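Local coordinates for uncharacterized protein YhfS (Escherichia coli, PDB 4J8L) that carries pyridoxal 5'-phosphate covalently bound to a lysine, is of unknown function and may have cysteine synthase activity, at residues A84-P89 against P166-D171; G251-L256 against I340-S345; I315-Y320 against L351-E356. All coordinates share one frame; numbering follows the deposited sequence.

Contact 1: A84-P89 against P166-D171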
loop_
_atom_site.group_PDB
_atom_site.type_symbol
_atom_site.label_atom_id
_atom_site.label_comp_id
_atom_site.label_asym_id
_atom_site.label_seq_id
_atom_site.Cartn_x
_atom_site.Cartn_y
_atom_site.Cartn_z
ATOM N N ALA A 84 -9.276 15.609 -3.381
ATOM C CA ALA A 84 -10.026 16.643 -4.097
ATOM C C ALA A 84 -11.535 16.517 -3.911
ATOM O O ALA A 84 -12.267 17.503 -4.024
ATOM C CB ALA A 84 -9.673 16.632 -5.575
ATOM N N ALA A 85 -11.992 15.305 -3.618
ATOM C CA ALA A 85 -13.408 15.062 -3.382
ATOM C C ALA A 85 -13.816 15.301 -1.923
ATOM O O ALA A 85 -15.012 15.374 -1.621
ATOM C CB ALA A 85 -13.771 13.645 -3.812
ATOM N N LEU A 86 -12.837 15.433 -1.026
ATOM C CA LEU A 86 -13.131 15.638 0.397
ATOM C C LEU A 86 -12.954 17.079 0.849
ATOM O O LEU A 86 -13.608 17.530 1.799
ATOM C CB LEU A 86 -12.268 14.729 1.276
ATOM C CG LEU A 86 -12.568 13.233 1.214
ATOM C CD1 LEU A 86 -11.669 12.467 2.167
ATOM C CD2 LEU A 86 -14.037 12.954 1.521
ATOM N N LEU A 87 -12.072 17.811 0.185
ATOM C CA LEU A 87 -11.906 19.206 0.557
ATOM C C LEU A 87 -11.485 20.121 -0.586
ATOM O O LEU A 87 -11.113 19.664 -1.668
ATOM C CB LEU A 87 -11.002 19.360 1.790
ATOM C CG LEU A 87 -9.488 19.189 1.719
ATOM C CD1 LEU A 87 -8.892 19.707 3.017
ATOM C CD2 LEU A 87 -9.101 17.749 1.521
ATOM N N LYS A 88 -11.596 21.421 -0.326
ATOM C CA LYS A 88 -11.338 22.456 -1.316
ATOM C C LYS A 88 -9.936 23.002 -1.115
ATOM O O LYS A 88 -9.367 22.842 -0.036
ATOM C CB LYS A 88 -12.361 23.591 -1.157
ATOM C CG LYS A 88 -13.794 23.163 -1.439
ATOM C CD LYS A 88 -14.777 24.287 -1.148
ATOM C CE LYS A 88 -16.205 23.863 -1.464
ATOM N NZ LYS A 88 -17.176 24.956 -1.186
ATOM N N PRO A 89 -9.371 23.634 -2.156
ATOM C CA PRO A 89 -8.068 24.283 -2.032
ATOM C C PRO A 89 -8.077 25.270 -0.871
ATOM O O PRO A 89 -9.044 26.017 -0.702
ATOM C CB PRO A 89 -7.943 25.058 -3.343
ATOM C CG PRO A 89 -8.761 24.312 -4.297
ATOM C CD PRO A 89 -9.897 23.715 -3.531
ATOM N N PRO A 166 -14.272 13.846 7.866
ATOM C CA PRO A 166 -14.143 12.872 6.773
ATOM C C PRO A 166 -12.711 12.370 6.683
ATOM O O PRO A 166 -11.779 13.169 6.817
ATOM C CB PRO A 166 -14.488 13.692 5.530
ATOM C CG PRO A 166 -15.321 14.824 6.035
ATOM C CD PRO A 166 -14.761 15.150 7.388
ATOM N N ALA A 167 -12.533 11.070 6.467
ATOM C CA ALA A 167 -11.201 10.487 6.491
ATOM C C ALA A 167 -10.894 9.673 5.243
ATOM O O ALA A 167 -11.707 8.861 4.794
ATOM C CB ALA A 167 -11.013 9.632 7.735
ATOM N N LEU A 168 -9.706 9.902 4.697
ATOM C CA LEU A 168 -9.193 9.107 3.588
ATOM C C LEU A 168 -8.027 8.270 4.083
ATOM O O LEU A 168 -7.178 8.767 4.819
ATOM C CB LEU A 168 -8.711 10.033 2.475
ATOM C CG LEU A 168 -8.045 9.422 1.243
ATOM C CD1 LEU A 168 -8.373 10.283 0.042
ATOM C CD2 LEU A 168 -6.521 9.306 1.411
ATOM N N THR A 169 -7.969 7.006 3.675
ATOM C CA THR A 169 -6.798 6.205 3.991
ATOM C C THR A 169 -5.941 5.934 2.763
ATOM O O THR A 169 -6.441 5.700 1.660
ATOM C CB THR A 169 -7.156 4.870 4.669
ATOM O OG1 THR A 169 -8.119 4.169 3.869
ATOM C CG2 THR A 169 -7.726 5.119 6.062
ATOM N N ASP A 170 -4.634 5.976 2.991
ATOM C CA ASP A 170 -3.621 5.584 2.025
ATOM C C ASP A 170 -3.275 4.148 2.388
ATOM O O ASP A 170 -2.560 3.899 3.352
ATOM C CB ASP A 170 -2.409 6.512 2.213
ATOM C CG ASP A 170 -1.196 6.113 1.373
ATOM O OD1 ASP A 170 -1.170 5.017 0.779
ATOM O OD2 ASP A 170 -0.236 6.908 1.333
ATOM N N ASP A 171 -3.784 3.199 1.610
ATOM C CA ASP A 171 -3.691 1.780 1.959
ATOM C C ASP A 171 -2.608 1.044 1.178
ATOM O O ASP A 171 -2.554 -0.190 1.215
ATOM C CB ASP A 171 -5.042 1.082 1.729
ATOM C CG ASP A 171 -6.122 1.571 2.682
ATOM O OD1 ASP A 171 -6.108 1.146 3.852
ATOM O OD2 ASP A 171 -6.985 2.375 2.258
#

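Contact 2: G251-L256 against I340-S345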
loop_
_atom_site.group_PDB
_atom_site.type_symbol
_atom_site.label_atom_id
_atom_site.label_comp_id
_atom_site.label_asym_id
_atom_site.label_seq_id
_atom_site.Cartn_x
_atom_site.Cartn_y
_atom_site.Cartn_z
ATOM N N GLY A 251 5.090 -15.647 5.256
ATOM C CA GLY A 251 5.689 -16.830 5.845
ATOM C C GLY A 251 7.192 -16.889 5.628
ATOM O O GLY A 251 7.949 -17.237 6.546
ATOM N N VAL A 252 7.623 -16.570 4.411
ATOM C CA VAL A 252 9.054 -16.509 4.084
ATOM C C VAL A 252 9.773 -15.499 4.983
ATOM O O VAL A 252 10.826 -15.795 5.553
ATOM C CB VAL A 252 9.264 -16.149 2.599
ATOM C CG1 VAL A 252 10.705 -15.769 2.315
ATOM C CG2 VAL A 252 8.841 -17.319 1.714
ATOM N N SER A 253 9.190 -14.314 5.132
ATOM C CA SER A 253 9.802 -13.290 5.971
ATOM C C SER A 253 9.923 -13.724 7.430
ATOM O O SER A 253 10.951 -13.483 8.064
ATOM C CB SER A 253 9.058 -11.964 5.854
ATOM O OG SER A 253 9.289 -11.395 4.580
ATOM N N GLU A 254 8.893 -14.380 7.960
ATOM C CA GLU A 254 8.964 -14.871 9.332
ATOM C C GLU A 254 10.021 -15.968 9.472
ATOM O O GLU A 254 10.778 -15.984 10.446
ATOM C CB GLU A 254 7.603 -15.380 9.814
ATOM C CG GLU A 254 6.526 -14.295 9.948
ATOM C CD GLU A 254 6.629 -13.478 11.235
ATOM O OE1 GLU A 254 7.603 -13.653 12.005
ATOM O OE2 GLU A 254 5.721 -12.653 11.479
ATOM N N ARG A 255 10.086 -16.882 8.509
ATOM C CA ARG A 255 11.072 -17.964 8.616
ATOM C C ARG A 255 12.504 -17.439 8.470
ATOM O O ARG A 255 13.415 -17.890 9.174
ATOM C CB ARG A 255 10.775 -19.101 7.631
ATOM C CG ARG A 255 9.506 -19.885 7.999
ATOM C CD ARG A 255 9.319 -21.146 7.158
ATOM N NE ARG A 255 9.343 -20.862 5.725
ATOM C CZ ARG A 255 8.292 -20.451 5.016
ATOM N NH1 ARG A 255 7.108 -20.290 5.594
ATOM N NH2 ARG A 255 8.429 -20.203 3.720
ATOM N N LEU A 256 12.681 -16.480 7.568
ATOM C CA LEU A 256 13.961 -15.820 7.367
ATOM C C LEU A 256 14.391 -15.105 8.642
ATOM O O LEU A 256 15.542 -15.220 9.064
ATOM C CB LEU A 256 13.850 -14.821 6.220
ATOM C CG LEU A 256 15.076 -13.984 5.875
ATOM C CD1 LEU A 256 16.234 -14.888 5.505
ATOM C CD2 LEU A 256 14.724 -13.051 4.729
ATOM N N ILE A 340 15.313 -5.905 2.902
ATOM C CA ILE A 340 15.072 -7.046 2.018
ATOM C C ILE A 340 13.583 -7.332 1.903
ATOM O O ILE A 340 12.919 -7.572 2.913
ATOM C CB ILE A 340 15.762 -8.327 2.515
ATOM C CG1 ILE A 340 17.275 -8.138 2.575
ATOM C CG2 ILE A 340 15.469 -9.499 1.557
ATOM C CD1 ILE A 340 18.000 -9.356 3.104
ATOM N N ASN A 341 13.068 -7.282 0.676
ATOM C CA ASN A 341 11.695 -7.704 0.401
ATOM C C ASN A 341 11.802 -8.990 -0.402
ATOM O O ASN A 341 12.207 -8.966 -1.568
ATOM C CB ASN A 341 10.960 -6.628 -0.392
ATOM C CG ASN A 341 9.472 -6.929 -0.555
ATOM O OD1 ASN A 341 9.062 -8.086 -0.601
ATOM N ND2 ASN A 341 8.663 -5.876 -0.648
ATOM N N PRO A 342 11.466 -10.123 0.225
ATOM C CA PRO A 342 11.649 -11.416 -0.453
ATOM C C PRO A 342 10.867 -11.563 -1.760
ATOM O O PRO A 342 11.212 -12.434 -2.555
ATOM C CB PRO A 342 11.120 -12.420 0.574
ATOM C CG PRO A 342 11.313 -11.733 1.900
ATOM C CD PRO A 342 10.983 -10.295 1.608
ATOM N N ASN A 343 9.829 -10.758 -1.972
ATOM C CA ASN A 343 8.999 -10.932 -3.152
ATOM C C ASN A 343 8.561 -12.393 -3.280
ATOM O O ASN A 343 8.032 -12.940 -2.322
ATOM C CB ASN A 343 9.687 -10.394 -4.413
ATOM C CG ASN A 343 9.768 -8.868 -4.416
ATOM O OD1 ASN A 343 8.835 -8.194 -3.983
ATOM N ND2 ASN A 343 10.880 -8.323 -4.903
ATOM N N ARG A 344 8.827 -13.033 -4.417
ATOM C CA ARG A 344 8.327 -14.395 -4.644
ATOM C C ARG A 344 9.335 -15.483 -4.253
ATOM O O ARG A 344 9.068 -16.678 -4.465
ATOM C CB ARG A 344 7.922 -14.598 -6.112
ATOM C CG ARG A 344 7.013 -13.514 -6.689
ATOM C CD ARG A 344 5.542 -13.680 -6.282
ATOM N NE ARG A 344 5.282 -13.393 -4.865
ATOM C CZ ARG A 344 5.279 -12.179 -4.321
ATOM N NH1 ARG A 344 5.014 -12.039 -3.030
ATOM N NH2 ARG A 344 5.555 -11.108 -5.053
ATOM N N SER A 345 10.474 -15.074 -3.708
ATOM C CA SER A 345 11.531 -16.021 -3.346
ATOM C C SER A 345 11.273 -16.683 -1.996
ATOM O O SER A 345 10.412 -16.254 -1.225
ATOM C CB SER A 345 12.889 -15.318 -3.316
ATOM O OG SER A 345 12.980 -14.450 -2.207
#

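Contact 3: I315-Y320 against L351-E356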
loop_
_atom_site.group_PDB
_atom_site.type_symbol
_atom_site.label_atom_id
_atom_site.label_comp_id
_atom_site.label_asym_id
_atom_site.label_seq_id
_atom_site.Cartn_x
_atom_site.Cartn_y
_atom_site.Cartn_z
ATOM N N ILE A 315 9.891 -10.417 -9.143
ATOM C CA ILE A 315 9.877 -11.803 -8.702
ATOM C C ILE A 315 11.047 -12.166 -7.758
ATOM O O ILE A 315 10.808 -12.672 -6.655
ATOM C CB ILE A 315 9.736 -12.747 -9.927
ATOM C CG1 ILE A 315 8.288 -12.639 -10.450
ATOM C CG2 ILE A 315 10.131 -14.167 -9.562
ATOM C CD1 ILE A 315 8.073 -13.195 -11.842
ATOM N N PRO A 316 12.303 -11.907 -8.175
ATOM C CA PRO A 316 13.426 -12.180 -7.266
ATOM C C PRO A 316 13.364 -11.230 -6.061
ATOM O O PRO A 316 12.671 -10.213 -6.114
ATOM C CB PRO A 316 14.664 -11.864 -8.126
ATOM C CG PRO A 316 14.191 -11.899 -9.544
ATOM C CD PRO A 316 12.778 -11.376 -9.468
ATOM N N PRO A 317 14.083 -11.558 -4.985
ATOM C CA PRO A 317 14.008 -10.700 -3.797
ATOM C C PRO A 317 14.684 -9.361 -4.056
ATOM O O PRO A 317 15.676 -9.303 -4.793
ATOM C CB PRO A 317 14.801 -11.499 -2.754
ATOM C CG PRO A 317 15.812 -12.262 -3.571
ATOM C CD PRO A 317 15.063 -12.649 -4.831
ATOM N N LEU A 318 14.157 -8.302 -3.442
ATOM C CA LEU A 318 14.772 -6.982 -3.514
ATOM C C LEU A 318 15.712 -6.813 -2.321
ATOM O O LEU A 318 15.283 -6.977 -1.184
ATOM C CB LEU A 318 13.694 -5.904 -3.466
ATOM C CG LEU A 318 14.094 -4.433 -3.299
ATOM C CD1 LEU A 318 14.742 -3.887 -4.564
ATOM C CD2 LEU A 318 12.847 -3.632 -2.939
ATOM N N PHE A 319 16.981 -6.513 -2.599
ATOM C CA PHE A 319 17.970 -6.117 -1.573
ATOM C C PHE A 319 18.256 -4.648 -1.870
ATOM O O PHE A 319 18.782 -4.337 -2.945
ATOM C CB PHE A 319 19.279 -6.897 -1.731
ATOM C CG PHE A 319 19.264 -8.314 -1.183
ATOM C CD1 PHE A 319 18.231 -9.200 -1.475
ATOM C CD2 PHE A 319 20.345 -8.775 -0.438
ATOM C CE1 PHE A 319 18.267 -10.511 -0.994
ATOM C CE2 PHE A 319 20.391 -10.071 0.051
ATOM C CZ PHE A 319 19.352 -10.950 -0.231
ATOM N N TYR A 320 17.909 -3.748 -0.941
ATOM C CA TYR A 320 17.823 -2.323 -1.244
ATOM C C TYR A 320 18.359 -1.486 -0.089
ATOM O O TYR A 320 18.435 -1.953 1.045
ATOM C CB TYR A 320 16.353 -1.942 -1.498
ATOM C CG TYR A 320 16.123 -0.656 -2.268
ATOM C CD1 TYR A 320 16.925 -0.319 -3.358
ATOM C CD2 TYR A 320 15.090 0.205 -1.924
ATOM C CE1 TYR A 320 16.711 0.856 -4.072
ATOM C CE2 TYR A 320 14.868 1.382 -2.627
ATOM C CZ TYR A 320 15.682 1.701 -3.703
ATOM O OH TYR A 320 15.464 2.861 -4.419
ATOM N N LEU A 351 18.819 -16.274 2.126
ATOM C CA LEU A 351 19.949 -16.590 3.002
ATOM C C LEU A 351 21.197 -16.915 2.184
ATOM O O LEU A 351 22.304 -16.478 2.521
ATOM C CB LEU A 351 19.585 -17.756 3.925
ATOM C CG LEU A 351 20.439 -18.095 5.135
ATOM C CD1 LEU A 351 20.392 -16.953 6.133
ATOM C CD2 LEU A 351 19.921 -19.374 5.767
ATOM N N ARG A 352 21.016 -17.670 1.104
ATOM C CA ARG A 352 22.135 -18.030 0.246
ATOM C C ARG A 352 22.746 -16.798 -0.415
ATOM O O ARG A 352 23.961 -16.627 -0.430
ATOM C CB ARG A 352 21.712 -19.041 -0.820
ATOM C CG ARG A 352 22.855 -19.431 -1.769
ATOM C CD ARG A 352 22.397 -20.403 -2.863
ATOM N NE ARG A 352 21.333 -19.845 -3.703
ATOM C CZ ARG A 352 21.521 -18.900 -4.620
ATOM N NH1 ARG A 352 22.734 -18.388 -4.813
ATOM N NH2 ARG A 352 20.491 -18.447 -5.330
ATOM N N ILE A 353 21.901 -15.939 -0.970
ATOM C CA ILE A 353 22.404 -14.729 -1.608
ATOM C C ILE A 353 23.132 -13.863 -0.581
ATOM O O ILE A 353 24.205 -13.309 -0.860
ATOM C CB ILE A 353 21.266 -13.932 -2.289
ATOM C CG1 ILE A 353 20.723 -14.718 -3.483
ATOM C CG2 ILE A 353 21.775 -12.574 -2.754
ATOM C CD1 ILE A 353 19.462 -14.086 -4.078
ATOM N N LEU A 354 22.562 -13.761 0.617
ATOM C CA LEU A 354 23.213 -13.019 1.703
ATOM C C LEU A 354 24.599 -13.576 2.019
ATOM O O LEU A 354 25.578 -12.826 2.086
ATOM C CB LEU A 354 22.363 -13.068 2.968
ATOM C CG LEU A 354 21.582 -11.818 3.354
ATOM C CD1 LEU A 354 20.893 -12.039 4.686
ATOM C CD2 LEU A 354 22.513 -10.616 3.417
ATOM N N ARG A 355 24.682 -14.891 2.219
ATOM C CA ARG A 355 25.951 -15.525 2.577
ATOM C C ARG A 355 26.996 -15.424 1.473
ATOM O O ARG A 355 28.161 -15.124 1.732
ATOM C CB ARG A 355 25.742 -16.997 2.942
ATOM C CG ARG A 355 25.099 -17.223 4.296
ATOM C CD ARG A 355 24.627 -18.668 4.435
ATOM N NE ARG A 355 24.424 -19.036 5.830
ATOM C CZ ARG A 355 23.697 -20.070 6.237
ATOM N NH1 ARG A 355 23.083 -20.847 5.353
ATOM N NH2 ARG A 355 23.581 -20.324 7.534
ATOM N N GLU A 356 26.578 -15.690 0.241
ATOM C CA GLU A 356 27.494 -15.634 -0.892
ATOM C C GLU A 356 28.011 -14.213 -1.123
ATOM O O GLU A 356 29.186 -14.016 -1.449
ATOM C CB GLU A 356 26.823 -16.176 -2.152
ATOM C CG GLU A 356 26.565 -17.678 -2.128
ATOM C CD GLU A 356 25.881 -18.154 -3.393
ATOM O OE1 GLU A 356 25.603 -17.310 -4.268
ATOM O OE2 GLU A 356 25.635 -19.368 -3.521
#

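Contact 1: A84-P89 against P166-D171
Helix 74-86, near L86, comes up to the beginning of strand 167-170, where the CA atoms of L86 and P166 are 7.0 Å apart and no hydrogen bond joins the two segments. One side chain from the helix does all the touching: L86, which straddles the start of the strand with its two methyls. CD1 reaches furthest along it and lies 3.8 Å from L168 CB, with the backbone at A167 C also beside it, 4.2 Å from the same L86 CD1. CD2 takes the other branch and rests 4.1 Å from P166 CB, the leucine branch and the proline ring lying alongside, pointed opposite ways. L86 CG stands anti to its own carbonyl carbon (chi1 -69°), which swings the isobutyl fork over toward the strand. Helix 210-219 flanks it as well, with V212 against A85 and L86. This is the large domain of a fold type I pyridoxal-phosphate enzyme, a mostly parallel sheet with helices packed on its faces. L168 points toward helix 74-86, whereas A167 and T169 pack on helix 153-162. The strand then runs from this hydrophobic start into polar ground at its C-terminal end. D170 OD2 lies close to N1 of the modified lysine at position 196, a place consistent with the aspartate that faces the pyridine nitrogen in this fold. Next to it, D171 is held by both oxygens. T169 OG1 donates to D171 OD2 over 2.7 Å, meeting it on the syn side but 26° out of the carboxylate plane. S190 OG shares that oxygen, while H142 ND1 and the backbone N of G182 take D171 OD1, which should fix the rotation of the carboxylate.

Contact 2: G251-L256 against I340-S345
On the helical turn whose V252 packs against P342, the guanidinium of R255 folds back over its own backbone: one face covers G251 O and V252 CA, both offset toward its rim, and its NE makes a salt bridge with E347. A second flat group, the N341 amide, uses OD1 to accept the backbone N of N343 at 3.1 Å, that donor tilted 28° from the carbonyl plane. That bond makes an Asx turn, and it overlaps a type II' beta turn from P342 to S345, with N343 in its second position at a positive phi of 51°. Together the two turns take the chain out of strand 337-341 toward helix 347-360 and lay P342 on the long helix 229-261, within the C-terminal domain.

Between helix and turn the fit is close but lacks hydrogen bonds. V252 CG1 comes 3.8 Å from P342 CB, the two side chains running antiparallel as they meet. The two valine methyls also lie about S345 O, CG2 being the nearer at 3.5 Å, so this carbonyl oxygen is packed against hydrocarbon. Alongside, S253 OG approaches the far part of the ring, 3.4 Å from P342 CG, with P342 CD next to it. The hydroxyl sits anti to its own carbonyl carbon (chi1 -71°), beside the backbone N, and there it also makes a weak hydrogen bond to Q249 O one turn back. L256 continues the apolar side of the helix onto L281 and V350. The turn itself is tied twice at one oxygen: P342 O accepts S345 N at 3.0 Å, and S345 OG at 2.7 Å in the carbonyl plane, on a lone pair.

Contact 3: I315-Y320 against L351-E356
R352 NH1 forms a 3.1 Å salt bridge with E356 OE1, one turn further along the helix that brings I353 and L354 onto P317 and F319; its second bond, to E356 OE2, is weak. The carboxylate carbon lies in plane at the guanidinium edge. These charges stay on the outer side of helix 347-360. The inner side is hydrocarbon, laid over the edge strand 318-320 of the four-stranded antiparallel sheet in the C-terminal domain.

F319 carries most of the contact. With its CG anti to the carbonyl carbon (chi1 -79°), the ring projects from the strand and pushes its far end between I353 and L354. F319 CZ lies 3.9 Å from I353 CG2, and F319 CE2 is equally close, 3.9 Å, to L354 CG, both meetings oblique to the ring. The isoleucine divides its work: CG2, anti to the backbone N, serves the phenylalanine, while the longer branch carries CD1 to P317, 4.1 Å from P317 CG. Helix 290-299 completes the pocket, L294 and A297 packing on F319 and A297 also on I353. I338 and I340 come against the same phenylalanine from the neighbouring strand.

No hydrogen bond crosses between the two segments, and all four touching residues are buried. Between these two segments the attachment is therefore apolar packing, with no hydrogen bond to fix its direction and with I353 and L354 meeting the CE2/CZ end of the F319 ring.

How the contacts relate
Contact 1 closes before either of the others opens, and it sits across the chain's centre from them, about 34 Å from contact 2 and 38 Å from contact 3, centre to centre. It belongs to the cofactor-bearing large domain; contacts 2 and 3 share the C-terminal domain. Those two alternate along the chain, their centres about 10 Å apart, and they touch. Strands 337-341 and 318-320 are sheet neighbours, with a probable hydrogen bond of 2.8 Å from L318 N to N341 O, and N343 ND2 probably bonds P316 O. The 251-256 part of helix 229-261 and helix 347-360 both pack against this one C-terminal-domain sheet and the turn leaving it, apart from contact 1.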